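Local coordinates for polyprenyl synthetase (Nonlabens dokdonensis, PDB 6KD7), which synthesises geranylgeranyl pyrophosphate as a magnesium-dependent prenyltransferase of the FPP/GGPP synthase family, at the interface of chains A and B. Numbering follows the deposited sequence. Chains: chain A/B, Polyprenyl synthetase.

The interface of chains A and B. Residues chain A 254, 257, 262, 265-266, 269; chain B 220-221.
B:Phe221 inserts its ring into a pocket on chain A formed by A:Trp254, A:Leu257, A:Met262, A:Gln266 and A:Glu269, while the neighbouring B:Thr220 lies against helix 264-281. The indole of A:Trp254, at the end of helix 248-254, meets the phenyl ring edge-to-face, the two planes 86° apart. The rim of its six-membered ring does the touching: A:Trp254 CZ3 is 3.4 Å from B:Phe221 CZ, and A:Trp254 CH2 lies beside B:Phe221 CE1, so that the indole points edge-on at one phenyl face near its outer end. The methylenes of A:Gln266 lie against the rim of the opposite face, with A:Gln266 CB 3.5 Å from B:Phe221 CZ and CG above the plane, so the outer end of the ring sits between the indole edge and the glutamine chain. The methyl CE of A:Met262 closes on the ring from its edge, in plane, 3.6 Å from B:Phe221 CZ; the bend at chi3 turns the methyl toward the phenyl.

The chain of A:Gln266 is extended through its methylenes (chi2 167°), which carries the amide to the B:Thr220 carbonyl. There A:Gln266 NE2 donates a hydrogen bond of 3.1 Å to B:Thr220 O, coming to the oxygen somewhat off the carbonyl plane. The acceptor lies close to the amide plane, and the bond is fairly straight, 160° at the hydrogen. Shortening A:Gln266 to alanine would remove CG and the amide, and would probably leave the B:Thr220 carbonyl without this donor and that face of the phenyl less covered toward its rim.

The whole A–B interface is not an exact two-fold, and the structure alone does not show whether this contact forms in solution. A:Glu269 stands at another edge of the phenyl, its carboxylate nearly perpendicular to the ring, but its placement against the B:Thr220 side chain is too close to be reliable, and any bond to the threonine hydroxyl is doubtful. A:Leu257 CD1 lies 3.9 Å from B:Phe221 CE2, on the same side of the phenyl as the indole.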
loop_
_atom_site.group_PDB
_atom_site.type_symbol
_atom_site.label_atom_id
_atom_site.label_comp_id
_atom_site.label_asym_id
_atom_site.label_seq_id
_atom_site.Cartn_x
_atom_site.Cartn_y
_atom_site.Cartn_z
ATOM N N TRP A 254 -21.204 9.231 -19.661
ATOM C CA TRP A 254 -20.118 8.259 -19.940
ATOM C C TRP A 254 -18.792 8.828 -19.435
ATOM O O TRP A 254 -17.992 8.077 -18.906
ATOM C CB TRP A 254 -20.062 7.948 -21.435
ATOM C CG TRP A 254 -21.060 6.915 -21.849
ATOM C CD1 TRP A 254 -22.188 7.116 -22.581
ATOM C CD2 TRP A 254 -21.041 5.511 -21.514
ATOM N NE1 TRP A 254 -22.849 5.930 -22.764
ATOM C CE2 TRP A 254 -22.180 4.931 -22.110
ATOM C CE3 TRP A 254 -20.194 4.692 -20.753
ATOM C CZ2 TRP A 254 -22.469 3.573 -22.004
ATOM C CZ3 TRP A 254 -20.479 3.345 -20.644
ATOM C CH2 TRP A 254 -21.607 2.796 -21.260
ATOM N N LEU A 257 -17.674 8.285 -15.700
ATOM C CA LEU A 257 -17.183 6.995 -15.168
ATOM C C LEU A 257 -15.666 6.929 -15.298
ATOM O O LEU A 257 -15.160 7.034 -16.427
ATOM C CB LEU A 257 -17.825 5.822 -15.910
ATOM C CG LEU A 257 -19.340 5.844 -15.975
ATOM C CD1 LEU A 257 -19.827 4.627 -16.699
ATOM C CD2 LEU A 257 -19.956 5.932 -14.580
ATOM N N MET A 262 -14.484 0.330 -13.343
ATOM C CA MET A 262 -15.072 -0.431 -14.479
ATOM C C MET A 262 -14.257 -1.701 -14.738
ATOM O O MET A 262 -13.066 -1.727 -14.410
ATOM C CB MET A 262 -15.119 0.437 -15.739
ATOM C CG MET A 262 -15.782 1.762 -15.476
ATOM S SD MET A 262 -15.797 2.876 -16.918
ATOM C CE MET A 262 -16.986 1.995 -17.917
ATOM N N GLU A 265 -14.839 -5.152 -19.893
ATOM C CA GLU A 265 -15.989 -5.266 -20.816
ATOM C C GLU A 265 -16.790 -3.968 -20.762
ATOM O O GLU A 265 -17.409 -3.574 -21.802
ATOM C CB GLU A 265 -16.828 -6.485 -20.430
ATOM C CG GLU A 265 -15.965 -7.623 -19.903
ATOM C CD GLU A 265 -16.451 -8.959 -20.410
ATOM O OE1 GLU A 265 -17.630 -9.250 -20.148
ATOM O OE2 GLU A 265 -15.676 -9.665 -21.114
ATOM N N GLN A 266 -16.807 -3.325 -19.586
ATOM C CA GLN A 266 -17.542 -2.042 -19.402
ATOM C C GLN A 266 -16.773 -0.962 -20.176
ATOM O O GLN A 266 -17.432 -0.112 -20.822
ATOM C CB GLN A 266 -17.741 -1.731 -17.907
ATOM C CG GLN A 266 -18.781 -2.646 -17.274
ATOM C CD GLN A 266 -18.869 -2.662 -15.761
ATOM O OE1 GLN A 266 -17.900 -2.400 -15.026
ATOM N NE2 GLN A 266 -20.081 -2.985 -15.309
ATOM N N GLU A 269 -17.375 -1.507 -23.784
ATOM C CA GLU A 269 -18.732 -1.026 -24.151
ATOM C C GLU A 269 -18.754 0.501 -24.167
ATOM O O GLU A 269 -19.477 1.066 -24.987
ATOM C CB GLU A 269 -19.859 -1.595 -23.292
ATOM C CG GLU A 269 -21.210 -1.073 -23.743
ATOM C CD GLU A 269 -22.427 -1.530 -22.967
ATOM O OE1 GLU A 269 -23.474 -0.890 -23.095
ATOM O OE2 GLU A 269 -22.318 -2.513 -22.247
ATOM N N THR B 220 -24.282 -5.604 -19.641
ATOM C CA THR B 220 -22.919 -5.111 -19.314
ATOM C C THR B 220 -22.953 -4.140 -18.132
ATOM O O THR B 220 -22.093 -4.265 -17.251
ATOM C CB THR B 220 -22.255 -4.507 -20.554
ATOM O OG1 THR B 220 -22.320 -5.508 -21.568
ATOM C CG2 THR B 220 -20.819 -4.089 -20.319
ATOM N N PHE B 221 -23.935 -3.242 -18.102
ATOM C CA PHE B 221 -24.024 -2.239 -17.014
ATOM C C PHE B 221 -25.047 -2.702 -15.983
ATOM O O PHE B 221 -25.386 -1.939 -15.079
ATOM C CB PHE B 221 -24.137 -0.833 -17.595
ATOM C CG PHE B 221 -22.784 -0.294 -17.969
ATOM C CD1 PHE B 221 -22.219 -0.584 -19.195
ATOM C CD2 PHE B 221 -22.039 0.432 -17.059
ATOM C CE1 PHE B 221 -20.957 -0.124 -19.515
ATOM C CE2 PHE B 221 -20.780 0.895 -17.385
ATOM C CZ PHE B 221 -20.240 0.608 -18.608
#